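Local coordinates for beta-lactamase-like protein (Koribacter versatilis, PDB 6B9V) that is a diphosphatase of the PhnP family with a metallo-beta-lactamase fold that appears to cleave reactive photoproducts of FAD at a manganese site, at residues N214-A219 and T227-I232; F197-R202 and P207-L212; P40-Q45 and A173-D178; P155-H160 and E164-R169; A63-I68 and A252-K257. All blocks are in the same frame, centred on the assembly; numbering follows the deposited sequence.

All five contacts belong to one metallo-beta-lactamase-like fold built on two mixed sheets. Contacts 1, 2 and 4 lie on the sheet that includes strands 151-160, 163-170, 173-176, 195-199 and 226-230; contact 3 packs strand 173-176 against strand 41-46 of the other sheet, near the centre of the chain. Contact 4 falls between the two segments of contact 3, and contacts 2 and 1 follow. Contact 5 ties helix 59-66 to the 252-257 loop, its first segment coming after 40-45 and its second after all the others. The centres of contacts 1 and 2 are about 7 Å apart. Contacts 1, 3 and 4 each bring a manganese ligand, and contact 2 a histidine on the phosphate.

Contact 1 of 5, residues N214-A219 and T227-I232; sequences NSVSIA and TYFTHI. With MN (manganese (II) ion), chain C.
In the beta-alpha-beta unit of strand 195-199, helix 212-222 and strand 226-230, the ring of Phe-229 on the last strand lies against the backbone and side chains of Ser-215 and Val-216 on the helix. Ser-215 CB sits over one face of that ring, 4.0 Å from its centroid, a CH-pi contact. Val-216 comes from another side: its CG2 reaches the ring edge, in plane, 3.8 Å from Phe-229 CE2. CG1 of Val-216 is the branch anti to the backbone N (chi1 165°), and this rotation presents CG2 to the ring. One turn on, Ala-219 CB meets the methyl CG2 of Thr-227 at 3.9 Å. A water joins the same two residues by donating to Ala-219 O (2.7 Å) and to Thr-227 OG1 (2.8 Å). The buried hydroxyl of Ser-215 has its own partners, Asp-199 O and Ser-210 OG. Beyond the strand, His-231 NE2 binds a manganese ion at 2.2 Å, together with Asp-82, His-83 and Asp-178. Segments 214-219 and 227-230 run roughly antiparallel (153°), their axes 10.0 Å apart at closest, with Leu-198 of strand 195-199 and Ile-249 and Leu-251 of strand 249-251 also packing on Phe-229.

Contact 2 of 5, residues F197-R202 and P207-L212; sequences FLDALR and PTHSTL. With PO4 (phosphate ion), chain E.
The carboxylate of Asp-199 takes two neighbouring residues of the other segment at once, one oxygen for the His-209 ring and one for the Ser-210 backbone. His-209 ND1 donates to OD2 of Asp-199 over a short 2.6 Å, in the ring plane and onto the syn lone pair; ring and carboxylate are nearly coplanar, 26° apart. Ser-210 N reaches Asp-199 OD1 at 2.9 Å along an almost straight N-H, but arrives from above the carboxylate plane. With CG of Asp-199 trans to its backbone N (chi1 -178°), the carboxylate extends to both donors. The bond to ND1 holds the imidazole's rotation and that from Ser-210 N steadies the carboxylate; OD2 also takes a weak bond from the backbone N of Asp-178, the bridging metal ligand. The single N-H of His-209 NE2 is shared between phosphate O2 (2.9 Å) and O3 (3.1 Å), both bonds bent. This is the turn of chain between strand 195-199 and helix 212-222 in the metallo-beta-lactamase fold, here beside the dimanganese site: the His-209 ring also meets that of the metal ligand His-231. The phosphate probably came from the crystallisation liquor, yet it occupies the metal-lined pocket. Leu-201 packs obliquely on the histidine, its CB and CD2 each 3.8 Å from His-209 CB, while Leu-201 N bonds to Ser-210 O at 3.0 Å. Leu-212 N then donates to Arg-202 O, and Thr-211 OG1 N-caps helix 212-222 through Asn-214 N.

Contact 3 of 5, residues P40-Q45 and A173-D178; sequences PSVMVQ and AAYLTD. With MN (manganese (II) ion), chain D; MN (manganese (II) ion), chain C.
Pro-40 meets Tyr-175 through a water and a loose touch. Its carbonyl O accepts from the water at 2.6 Å, and the same water accepts from Tyr-175 OH at 2.8 Å, lying in plane at the edge of the phenol ring; Pro-40 CB stands 4.2 Å from that OH. Next in line, Ser-41 N passes 3.7 Å from Tyr-175 OH, not bonded to it, and the serine turns its side chain away to Ile-53 O and Asp-54 O. Val-42 carries most of the apolar contact. Its CG2 lies over the centre of the Tyr-175 ring, 4.0 Å from the centroid and 13° off the normal, a CH-pi contact. The valine's rotation (chi1 -62°) lays CG2 there and leaves CG1 against the CE1 side of Tyr-175, 3.5 Å from that atom. Tyr-175 reaches across with CG trans to its N (chi1 -179°), and valine and tyrosine point in opposite senses, overlapping side by side. Strand 41-46 belongs to one sheet of the alpha-beta/beta-alpha sandwich and strand 173-176 to the other; the tyrosine packs between them, with Ile-53 and Phe-170 beside it. Three residues further, Asp-178 OD1 bridges the manganese ions, 2.2 Å from the one His-231 also binds and 2.4 Å from the one His-160 also binds. A single water thus satisfies both the buried phenol hydroxyl and the Pro-40 carbonyl, on a strand that leads directly into the bridging ligand.

Contact 4 of 5, residues P155-H160 and E164-R169; sequences PVPVIH and EIYGYR. With MN (manganese (II) ion), chain D.
The Tyr-166 ring carries Pro-155 CB over the centre of one face, 3.6 Å from the centroid and only 4° off the normal, a CH-pi contact, and has Pro-157 CA in plane at its edge. Pro-155 also lies obliquely against the Tyr-168 ring, its CA 3.8 Å from CD2. These strands, 151-160 and 163-170, form an antiparallel hairpin. Val-156 and Gly-167 are a hydrogen-bonded pair, as are Val-158 and Ile-165, each joined by two backbone bonds. On the side of the sheet opposite the prolines and tyrosines, Val-158 CG2 presses on Ile-165 CG1 at 3.5 Å, and Ile-165 CG2 rests 4.0 Å from His-160 CB. His-160, with CG trans to its backbone N (chi1 -172°), reaches a manganese ion through NE2 at 2.2 Å, beside His-78, His-80 and Asp-178. Its ND1 bonds to Thr-208 O; metal and carbonyl together hold the ring, and the carbonyl would probably strengthen the imidazole as a metal donor.

Contact 5 of 5, residues A63-I68 and A252-K257; sequences ALREGI and AHDGLK
Arg-65 and Glu-66, consecutive residues near the C-terminal end of helix 59-66, form salt bridges to the turn 253-256 and to the first residue of strand 257-263. The arginine bends at chi2 and chi3 (75° at the latter), which brings its guanidinium edge to Asp-254: NH2 reaches OD2 at 3.2 Å, within the guanidinium plane but from above that of the carboxylate, the two planes standing 87° apart. A water accepts from Arg-65 NH1 at 2.7 Å and lies 2.8 Å from the same Asp-254 OD2, spanning the pair. That oxygen is shared with Leu-38 N, while OD1 bonds to Ser-12. Glu-66 folds at chi2 (-74°) and meets Lys-257 coming from the opposite direction; the lysine runs extended until a bend at chi4, which sets NZ 3.2 Å from Glu-66 OE2, a weak bond, the ammonium being held mainly by Thr-8 OG1. The helix ends in a Schellman motif at Gly-67, of positive phi, and the facing chain makes a type II beta turn from His-253 to Leu-256, with Gly-255 also of positive phi, where a CB would strike the preceding carbonyl O. One water donates to Glu-66 OE1 at 2.9 Å and to Gly-255 O at 2.7 Å. Met-43 of strand 41-46 packs on both Glu-66 and Lys-257, and on the same helix Ala-63 and Leu-64 touch Ile-21 of the second subunit.

Contact 1 of 5, residues N214-A219 and T227-I232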
# COMPACT_ATOMS: atom_id res chain seq x y z
N ASN A 214 23.79 17.11 -7.84
CA ASN A 214 23.57 16.95 -9.28
C ASN A 214 22.28 17.62 -9.72
O ASN A 214 22.22 18.28 -10.77
CB ASN A 214 23.54 15.47 -9.66
CG ASN A 214 23.56 15.27 -11.16
OD1 ASN A 214 24.48 15.73 -11.84
ND2 ASN A 214 22.55 14.60 -11.70
N SER A 215 21.24 17.47 -8.91
CA SER A 215 19.94 18.00 -9.26
C SER A 215 19.91 19.51 -9.07
O SER A 215 19.20 20.20 -9.79
CB SER A 215 18.85 17.31 -8.44
OG SER A 215 18.68 15.99 -8.95
N VAL A 216 20.70 20.02 -8.14
CA VAL A 216 20.91 21.47 -8.08
C VAL A 216 21.58 21.99 -9.36
O VAL A 216 21.18 23.03 -9.91
CB VAL A 216 21.73 21.87 -6.84
CG1 VAL A 216 22.24 23.30 -6.98
CG2 VAL A 216 20.89 21.72 -5.56
N SER A 217 22.61 21.29 -9.86
CA SER A 217 23.24 21.70 -11.13
C SER A 217 22.28 21.72 -12.32
O SER A 217 22.28 22.66 -13.14
CB SER A 217 24.42 20.79 -11.46
OG SER A 217 25.50 21.08 -10.61
N ILE A 218 21.49 20.65 -12.42
CA ILE A 218 20.45 20.57 -13.45
C ILE A 218 19.46 21.73 -13.29
O ILE A 218 19.11 22.41 -14.26
CB ILE A 218 19.72 19.21 -13.38
CG1 ILE A 218 20.67 18.09 -13.81
CG2 ILE A 218 18.44 19.22 -14.23
CD1 ILE A 218 20.18 16.67 -13.49
N ALA A 219 19.03 21.96 -12.05
CA ALA A 219 18.08 23.04 -11.75
C ALA A 219 18.62 24.40 -12.19
O ALA A 219 17.88 25.24 -12.72
CB ALA A 219 17.74 23.06 -10.25
N THR A 227 11.90 25.26 -8.43
CA THR A 227 12.25 23.86 -8.63
C THR A 227 12.03 23.11 -7.30
O THR A 227 12.43 23.59 -6.24
CB THR A 227 13.72 23.69 -9.10
OG1 THR A 227 13.94 24.43 -10.32
CG2 THR A 227 14.04 22.22 -9.35
N TYR A 228 11.40 21.95 -7.38
CA TYR A 228 11.16 21.12 -6.21
C TYR A 228 11.80 19.76 -6.40
O TYR A 228 11.72 19.18 -7.48
CB TYR A 228 9.65 20.95 -5.96
CG TYR A 228 8.99 22.26 -5.65
CD1 TYR A 228 8.48 23.05 -6.67
CD2 TYR A 228 8.94 22.72 -4.36
CE1 TYR A 228 7.90 24.26 -6.39
CE2 TYR A 228 8.35 23.94 -4.07
CZ TYR A 228 7.83 24.69 -5.09
OH TYR A 228 7.26 25.91 -4.82
N PHE A 229 12.41 19.23 -5.34
CA PHE A 229 12.99 17.90 -5.43
C PHE A 229 12.05 16.86 -4.81
O PHE A 229 11.35 17.14 -3.83
CB PHE A 229 14.34 17.83 -4.73
CG PHE A 229 15.43 18.67 -5.38
CD1 PHE A 229 15.35 19.02 -6.72
CD2 PHE A 229 16.52 19.09 -4.64
CE1 PHE A 229 16.37 19.79 -7.32
CE2 PHE A 229 17.54 19.86 -5.23
CZ PHE A 229 17.46 20.21 -6.56
N THR A 230 12.07 15.66 -5.37
CA THR A 230 11.19 14.60 -4.85
C THR A 230 11.93 13.27 -4.89
O THR A 230 13.12 13.23 -5.25
CB THR A 230 9.87 14.55 -5.67
OG1 THR A 230 8.94 13.65 -5.05
CG2 THR A 230 10.14 14.12 -7.12
N HIS A 231 11.25 12.18 -4.51
CA HIS A 231 11.84 10.84 -4.37
C HIS A 231 12.93 10.83 -3.28
O HIS A 231 13.92 10.12 -3.37
CB HIS A 231 12.41 10.34 -5.70
CG HIS A 231 12.32 8.85 -5.87
ND1 HIS A 231 13.07 7.97 -5.13
CD2 HIS A 231 11.54 8.10 -6.68
CE1 HIS A 231 12.77 6.73 -5.48
NE2 HIS A 231 11.84 6.78 -6.41
N ILE A 232 12.67 11.59 -2.23
CA ILE A 232 13.65 11.90 -1.19
C ILE A 232 13.78 10.78 -0.16
O ILE A 232 12.77 10.27 0.32
CB ILE A 232 13.27 13.20 -0.47
CG1 ILE A 232 13.28 14.38 -1.46
CG2 ILE A 232 14.19 13.46 0.73
CD1 ILE A 232 12.41 15.53 -1.01
MN MN C . 10.92 5.25 -7.65
O HOH W 1 15.24 24.70 -12.80

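Contact 2 of 5, residues F197-R202 and P207-L212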
# COMPACT_ATOMS: atom_id res chain seq x y z
N PHE A 197 9.73 19.61 -11.15
CA PHE A 197 10.10 18.59 -10.17
C PHE A 197 11.26 17.76 -10.69
O PHE A 197 11.23 17.33 -11.84
CB PHE A 197 8.91 17.68 -9.82
CG PHE A 197 7.97 18.28 -8.79
CD1 PHE A 197 7.16 19.35 -9.12
CD2 PHE A 197 7.89 17.75 -7.51
CE1 PHE A 197 6.30 19.91 -8.18
CE2 PHE A 197 7.04 18.30 -6.56
CZ PHE A 197 6.24 19.39 -6.89
N LEU A 198 12.27 17.56 -9.86
CA LEU A 198 13.39 16.67 -10.16
C LEU A 198 13.60 15.67 -9.04
O LEU A 198 13.39 15.98 -7.88
CB LEU A 198 14.70 17.45 -10.36
CG LEU A 198 14.74 18.51 -11.46
CD1 LEU A 198 16.09 19.25 -11.42
CD2 LEU A 198 14.52 17.87 -12.82
N ASP A 199 14.06 14.48 -9.42
CA ASP A 199 14.58 13.46 -8.50
C ASP A 199 15.75 14.02 -7.67
O ASP A 199 16.68 14.61 -8.23
CB ASP A 199 15.03 12.26 -9.35
CG ASP A 199 15.56 11.09 -8.54
OD1 ASP A 199 16.68 11.19 -7.99
OD2 ASP A 199 14.87 10.06 -8.50
N ALA A 200 15.72 13.86 -6.34
CA ALA A 200 16.95 14.03 -5.54
C ALA A 200 16.89 13.07 -4.36
O ALA A 200 16.19 13.31 -3.36
CB ALA A 200 17.13 15.49 -5.07
N LEU A 201 17.61 11.96 -4.50
CA LEU A 201 17.48 10.85 -3.57
C LEU A 201 18.24 11.07 -2.27
O LEU A 201 17.72 10.81 -1.19
CB LEU A 201 17.97 9.55 -4.22
CG LEU A 201 18.00 8.30 -3.34
CD1 LEU A 201 16.55 7.82 -3.08
CD2 LEU A 201 18.84 7.19 -4.00
N ARG A 202 19.49 11.52 -2.39
CA ARG A 202 20.41 11.53 -1.26
C ARG A 202 21.66 12.31 -1.66
O ARG A 202 21.73 12.82 -2.78
CB ARG A 202 20.77 10.10 -0.86
CG ARG A 202 21.65 9.39 -1.90
CD ARG A 202 21.78 7.89 -1.62
NE ARG A 202 22.80 7.26 -2.46
CZ ARG A 202 23.13 5.96 -2.38
NH1 ARG A 202 22.53 5.17 -1.50
NH2 ARG A 202 24.08 5.46 -3.17
N PRO A 207 23.36 4.56 -8.46
CA PRO A 207 23.33 4.11 -9.85
C PRO A 207 22.09 4.54 -10.67
O PRO A 207 22.22 4.67 -11.89
CB PRO A 207 23.37 2.58 -9.72
CG PRO A 207 24.10 2.35 -8.42
CD PRO A 207 23.60 3.44 -7.51
N THR A 208 20.93 4.74 -10.05
CA THR A 208 19.73 4.99 -10.86
C THR A 208 18.99 6.26 -10.49
O THR A 208 17.95 6.56 -11.09
CB THR A 208 18.73 3.80 -10.78
OG1 THR A 208 18.31 3.61 -9.43
CG2 THR A 208 19.38 2.50 -11.29
N HIS A 209 19.52 7.02 -9.53
CA HIS A 209 18.87 8.25 -9.09
C HIS A 209 19.86 9.42 -9.16
O HIS A 209 21.01 9.23 -9.54
CB HIS A 209 18.28 8.09 -7.68
CG HIS A 209 17.07 7.21 -7.63
ND1 HIS A 209 15.79 7.68 -7.81
CD2 HIS A 209 16.94 5.87 -7.42
CE1 HIS A 209 14.92 6.69 -7.73
NE2 HIS A 209 15.59 5.58 -7.49
N SER A 210 19.40 10.62 -8.86
CA SER A 210 20.25 11.81 -8.90
C SER A 210 20.54 12.29 -7.48
O SER A 210 19.67 12.17 -6.62
CB SER A 210 19.58 12.92 -9.72
OG SER A 210 20.43 14.04 -9.83
N THR A 211 21.74 12.83 -7.25
CA THR A 211 22.08 13.40 -5.95
C THR A 211 21.56 14.82 -5.82
O THR A 211 21.22 15.47 -6.81
CB THR A 211 23.61 13.45 -5.72
OG1 THR A 211 24.22 14.35 -6.66
CG2 THR A 211 24.21 12.06 -5.87
N LEU A 212 21.53 15.29 -4.58
CA LEU A 212 21.16 16.67 -4.29
C LEU A 212 22.00 17.63 -5.12
O LEU A 212 21.47 18.55 -5.76
CB LEU A 212 21.34 16.97 -2.79
CG LEU A 212 20.71 18.26 -2.25
CD1 LEU A 212 19.19 18.17 -2.32
CD2 LEU A 212 21.18 18.52 -0.83
P PO4 E . 13.05 3.05 -7.64
O1 PO4 E . 11.69 3.34 -8.28
O2 PO4 E . 13.34 4.04 -6.54
O3 PO4 E . 14.15 3.15 -8.67
O4 PO4 E . 13.04 1.66 -7.02

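Contact 3 of 5, residues P40-Q45 and A173-D178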
# COMPACT_ATOMS: atom_id res chain seq x y z
N PRO A 40 6.28 8.12 -4.17
CA PRO A 40 6.24 9.34 -5.00
C PRO A 40 5.16 9.41 -6.09
O PRO A 40 5.05 8.52 -6.93
CB PRO A 40 7.65 9.37 -5.63
CG PRO A 40 8.05 7.93 -5.76
CD PRO A 40 7.43 7.25 -4.52
N SER A 41 4.37 10.50 -6.06
CA SER A 41 3.20 10.67 -6.95
C SER A 41 2.67 12.09 -6.85
O SER A 41 2.74 12.70 -5.79
CB SER A 41 2.09 9.67 -6.59
OG SER A 41 0.90 9.91 -7.33
N VAL A 42 2.14 12.62 -7.96
CA VAL A 42 1.47 13.92 -7.92
C VAL A 42 0.15 13.80 -8.67
O VAL A 42 -0.03 12.88 -9.48
CB VAL A 42 2.30 15.07 -8.57
CG1 VAL A 42 3.60 15.28 -7.82
CG2 VAL A 42 2.58 14.80 -10.05
N MET A 43 -0.78 14.71 -8.38
CA MET A 43 -1.95 14.85 -9.23
C MET A 43 -2.07 16.27 -9.76
O MET A 43 -1.55 17.22 -9.18
CB MET A 43 -3.23 14.46 -8.47
CG MET A 43 -3.47 15.27 -7.23
SD MET A 43 -5.12 14.89 -6.57
CE MET A 43 -5.36 16.19 -5.36
N VAL A 44 -2.76 16.40 -10.89
CA VAL A 44 -2.93 17.65 -11.59
C VAL A 44 -4.41 17.88 -11.80
O VAL A 44 -5.09 17.04 -12.37
CB VAL A 44 -2.21 17.66 -12.96
CG1 VAL A 44 -2.37 19.00 -13.64
CG2 VAL A 44 -0.73 17.29 -12.80
N GLN A 45 -4.92 19.02 -11.33
CA GLN A 45 -6.34 19.32 -11.45
C GLN A 45 -6.56 20.53 -12.34
O GLN A 45 -5.89 21.55 -12.19
CB GLN A 45 -6.96 19.57 -10.08
CG GLN A 45 -7.10 18.31 -9.28
CD GLN A 45 -7.40 18.57 -7.83
OE1 GLN A 45 -6.64 19.26 -7.16
NE2 GLN A 45 -8.52 18.04 -7.35
N ALA A 173 4.41 23.47 -16.21
CA ALA A 173 4.96 22.59 -15.18
C ALA A 173 5.60 21.32 -15.77
O ALA A 173 5.25 20.91 -16.86
CB ALA A 173 3.87 22.22 -14.19
N ALA A 174 6.54 20.72 -15.05
CA ALA A 174 7.11 19.45 -15.49
C ALA A 174 7.47 18.58 -14.28
O ALA A 174 7.87 19.07 -13.22
CB ALA A 174 8.34 19.66 -16.39
N TYR A 175 7.30 17.28 -14.46
CA TYR A 175 7.49 16.33 -13.38
C TYR A 175 8.43 15.24 -13.86
O TYR A 175 8.09 14.45 -14.76
CB TYR A 175 6.14 15.75 -12.96
CG TYR A 175 6.24 14.75 -11.83
CD1 TYR A 175 6.41 15.18 -10.52
CD2 TYR A 175 6.16 13.38 -12.08
CE1 TYR A 175 6.50 14.25 -9.46
CE2 TYR A 175 6.25 12.46 -11.03
CZ TYR A 175 6.41 12.90 -9.73
OH TYR A 175 6.50 11.98 -8.69
N LEU A 176 9.61 15.19 -13.27
CA LEU A 176 10.64 14.21 -13.65
C LEU A 176 11.18 13.49 -12.43
O LEU A 176 11.91 14.07 -11.64
CB LEU A 176 11.82 14.89 -14.35
CG LEU A 176 11.74 15.15 -15.85
CD1 LEU A 176 10.71 16.21 -16.16
CD2 LEU A 176 13.12 15.57 -16.33
N THR A 177 10.85 12.22 -12.29
CA THR A 177 11.35 11.46 -11.14
C THR A 177 12.15 10.26 -11.62
O THR A 177 12.08 9.91 -12.80
CB THR A 177 10.18 11.02 -10.22
OG1 THR A 177 10.72 10.38 -9.06
CG2 THR A 177 9.23 10.06 -10.96
N ASP A 178 12.90 9.64 -10.71
CA ASP A 178 13.63 8.40 -11.01
C ASP A 178 14.54 8.53 -12.23
O ASP A 178 14.41 7.78 -13.20
CB ASP A 178 12.65 7.23 -11.22
CG ASP A 178 11.91 6.83 -9.94
OD1 ASP A 178 12.14 5.72 -9.42
OD2 ASP A 178 11.09 7.64 -9.48
MN MN D . 12.26 3.52 -10.37
MN MN C . 10.92 5.25 -7.65
O HOH W 2 5.96 9.31 -9.26

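Contact 4 of 5, residues P155-H160 and E164-R169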
# COMPACT_ATOMS: atom_id res chain seq x y z
N PRO A 155 5.57 13.59 -23.15
CA PRO A 155 6.55 12.68 -22.55
C PRO A 155 7.96 13.22 -22.74
O PRO A 155 8.32 13.66 -23.84
CB PRO A 155 6.34 11.37 -23.32
CG PRO A 155 5.01 11.52 -24.03
CD PRO A 155 4.90 12.99 -24.32
N VAL A 156 8.75 13.18 -21.67
CA VAL A 156 10.12 13.65 -21.67
C VAL A 156 11.02 12.49 -21.31
O VAL A 156 11.03 12.05 -20.16
CB VAL A 156 10.32 14.80 -20.67
CG1 VAL A 156 11.79 15.27 -20.68
CG2 VAL A 156 9.38 15.95 -20.99
N PRO A 157 11.76 11.96 -22.29
CA PRO A 157 12.62 10.81 -21.97
C PRO A 157 13.68 11.16 -20.94
O PRO A 157 14.35 12.18 -21.09
CB PRO A 157 13.26 10.46 -23.31
CG PRO A 157 12.30 11.06 -24.37
CD PRO A 157 11.77 12.30 -23.72
N VAL A 158 13.80 10.34 -19.89
CA VAL A 158 14.93 10.45 -18.98
C VAL A 158 15.55 9.05 -18.79
O VAL A 158 14.92 8.04 -19.12
CB VAL A 158 14.54 11.07 -17.61
CG1 VAL A 158 14.01 12.50 -17.81
CG2 VAL A 158 13.50 10.22 -16.86
N ILE A 159 16.78 9.01 -18.28
CA ILE A 159 17.49 7.75 -18.12
C ILE A 159 17.57 7.36 -16.63
O ILE A 159 18.09 8.12 -15.82
CB ILE A 159 18.90 7.83 -18.72
CG1 ILE A 159 18.80 8.17 -20.21
CG2 ILE A 159 19.66 6.52 -18.52
CD1 ILE A 159 18.02 7.14 -21.01
N HIS A 160 17.03 6.18 -16.32
CA HIS A 160 16.88 5.65 -14.97
C HIS A 160 17.88 4.50 -14.91
O HIS A 160 17.54 3.35 -15.22
CB HIS A 160 15.42 5.20 -14.75
CG HIS A 160 15.07 4.79 -13.34
ND1 HIS A 160 15.82 5.13 -12.25
CD2 HIS A 160 13.99 4.11 -12.87
CE1 HIS A 160 15.24 4.66 -11.15
NE2 HIS A 160 14.13 4.04 -11.50
N GLU A 164 15.45 3.71 -20.28
CA GLU A 164 14.73 4.96 -20.60
C GLU A 164 13.30 4.91 -20.04
O GLU A 164 12.58 3.94 -20.26
CB GLU A 164 14.68 5.22 -22.10
CG GLU A 164 13.94 6.52 -22.46
CD GLU A 164 13.78 6.74 -23.96
OE1 GLU A 164 14.76 7.18 -24.61
OE2 GLU A 164 12.68 6.50 -24.49
N ILE A 165 12.91 5.94 -19.30
CA ILE A 165 11.54 6.08 -18.78
C ILE A 165 11.05 7.48 -19.13
O ILE A 165 11.76 8.23 -19.80
CB ILE A 165 11.46 5.84 -17.24
CG1 ILE A 165 12.15 6.97 -16.47
CG2 ILE A 165 12.06 4.48 -16.87
CD1 ILE A 165 11.75 7.03 -14.97
N TYR A 166 9.85 7.84 -18.68
CA TYR A 166 9.29 9.17 -18.97
C TYR A 166 9.10 10.06 -17.75
O TYR A 166 8.64 9.61 -16.69
CB TYR A 166 7.93 9.06 -19.67
CG TYR A 166 7.99 8.66 -21.13
CD1 TYR A 166 9.03 9.09 -21.95
CD2 TYR A 166 7.01 7.85 -21.69
CE1 TYR A 166 9.09 8.72 -23.29
CE2 TYR A 166 7.06 7.47 -23.02
CZ TYR A 166 8.10 7.91 -23.82
OH TYR A 166 8.14 7.53 -25.15
N GLY A 167 9.40 11.34 -17.93
CA GLY A 167 8.82 12.37 -17.09
C GLY A 167 7.80 13.06 -17.98
O GLY A 167 7.62 12.64 -19.12
N TYR A 168 7.11 14.09 -17.49
CA TYR A 168 6.12 14.75 -18.33
C TYR A 168 6.13 16.25 -18.17
O TYR A 168 6.29 16.75 -17.07
CB TYR A 168 4.71 14.22 -18.03
CG TYR A 168 4.58 12.75 -18.33
CD1 TYR A 168 4.81 11.80 -17.35
CD2 TYR A 168 4.25 12.32 -19.61
CE1 TYR A 168 4.71 10.43 -17.64
CE2 TYR A 168 4.14 10.98 -19.91
CZ TYR A 168 4.37 10.04 -18.92
OH TYR A 168 4.26 8.71 -19.24
N ARG A 169 5.93 16.97 -19.28
CA ARG A 169 5.74 18.40 -19.20
C ARG A 169 4.29 18.70 -19.55
O ARG A 169 3.75 18.15 -20.50
CB ARG A 169 6.68 19.16 -20.15
CG ARG A 169 6.41 20.66 -20.15
CD ARG A 169 7.39 21.42 -21.02
NE ARG A 169 7.13 22.86 -20.95
CZ ARG A 169 8.06 23.81 -21.04
NH1 ARG A 169 9.34 23.48 -21.20
NH2 ARG A 169 7.72 25.10 -20.96
MN MN D . 12.26 3.52 -10.37

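Contact 5 of 5, residues A63-I68 and A252-K257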
# COMPACT_ATOMS: atom_id res chain seq x y z
N ALA A 63 -5.26 9.22 -1.63
CA ALA A 63 -6.58 9.59 -2.12
C ALA A 63 -7.50 10.03 -0.98
O ALA A 63 -8.21 11.02 -1.10
CB ALA A 63 -7.21 8.41 -2.89
N LEU A 64 -7.50 9.29 0.12
CA LEU A 64 -8.36 9.64 1.25
C LEU A 64 -7.96 10.98 1.82
O LEU A 64 -8.80 11.82 2.11
CB LEU A 64 -8.28 8.56 2.35
CG LEU A 64 -8.93 7.22 1.99
CD1 LEU A 64 -8.61 6.20 3.08
CD2 LEU A 64 -10.46 7.41 1.83
N ARG A 65 -6.64 11.17 1.96
CA ARG A 65 -6.02 12.40 2.42
C ARG A 65 -6.50 13.62 1.64
O ARG A 65 -6.73 14.71 2.20
CB ARG A 65 -4.50 12.27 2.24
CG ARG A 65 -3.66 12.95 3.23
CD ARG A 65 -2.45 12.08 3.45
NE ARG A 65 -1.48 12.13 2.36
CZ ARG A 65 -0.18 12.23 2.60
NH1 ARG A 65 0.22 12.29 3.87
NH2 ARG A 65 0.71 12.28 1.63
N GLU A 66 -6.59 13.46 0.32
CA GLU A 66 -6.94 14.59 -0.52
C GLU A 66 -8.40 14.62 -0.97
O GLU A 66 -8.79 15.48 -1.77
CB GLU A 66 -6.03 14.62 -1.74
CG GLU A 66 -4.59 14.91 -1.38
CD GLU A 66 -4.37 16.38 -1.03
OE1 GLU A 66 -3.31 16.72 -0.47
OE2 GLU A 66 -5.28 17.19 -1.33
N GLY A 67 -9.21 13.69 -0.47
CA GLY A 67 -10.62 13.63 -0.80
C GLY A 67 -10.92 13.34 -2.26
O GLY A 67 -11.91 13.83 -2.80
N ILE A 68 -10.07 12.54 -2.91
CA ILE A 68 -10.30 12.17 -4.31
C ILE A 68 -11.56 11.31 -4.46
O ILE A 68 -11.70 10.28 -3.81
CB ILE A 68 -9.10 11.41 -4.89
CG1 ILE A 68 -7.86 12.32 -4.93
CG2 ILE A 68 -9.43 10.87 -6.30
CD1 ILE A 68 -6.59 11.59 -5.35
N ALA A 252 10.45 19.21 -2.04
CA ALA A 252 8.99 19.13 -1.90
C ALA A 252 8.59 18.53 -0.55
O ALA A 252 9.43 18.01 0.19
CB ALA A 252 8.38 18.32 -3.03
N HIS A 253 7.29 18.59 -0.23
CA HIS A 253 6.77 17.86 0.93
C HIS A 253 5.39 17.30 0.60
O HIS A 253 4.71 17.79 -0.33
CB HIS A 253 6.68 18.76 2.18
CG HIS A 253 5.77 19.94 2.04
ND1 HIS A 253 6.21 21.19 1.66
CD2 HIS A 253 4.43 20.06 2.24
CE1 HIS A 253 5.19 22.03 1.63
NE2 HIS A 253 4.10 21.37 1.98
N ASP A 254 5.00 16.25 1.31
CA ASP A 254 3.67 15.67 1.12
C ASP A 254 2.59 16.72 1.39
O ASP A 254 2.58 17.33 2.46
CB ASP A 254 3.44 14.46 2.05
CG ASP A 254 4.24 13.23 1.64
OD1 ASP A 254 5.25 13.34 0.90
OD2 ASP A 254 3.87 12.12 2.09
N GLY A 255 1.67 16.91 0.44
CA GLY A 255 0.59 17.86 0.65
C GLY A 255 0.82 19.21 -0.00
O GLY A 255 -0.09 20.04 -0.08
N LEU A 256 2.03 19.45 -0.48
CA LEU A 256 2.34 20.69 -1.19
C LEU A 256 1.42 20.92 -2.38
O LEU A 256 1.26 20.04 -3.23
CB LEU A 256 3.79 20.67 -1.67
CG LEU A 256 4.28 21.86 -2.51
CD1 LEU A 256 4.17 23.16 -1.74
CD2 LEU A 256 5.73 21.59 -2.93
N LYS A 257 0.80 22.09 -2.44
CA LYS A 257 -0.05 22.44 -3.58
C LYS A 257 0.53 23.65 -4.30
O LYS A 257 0.93 24.62 -3.67
CB LYS A 257 -1.49 22.72 -3.12
CG LYS A 257 -2.23 21.47 -2.67
CD LYS A 257 -3.69 21.76 -2.34
CE LYS A 257 -4.45 20.48 -2.06
NZ LYS A 257 -4.77 19.70 -3.30
O HOH W 3 2.82 12.08 4.73
O HOH W 4 -2.63 19.34 0.47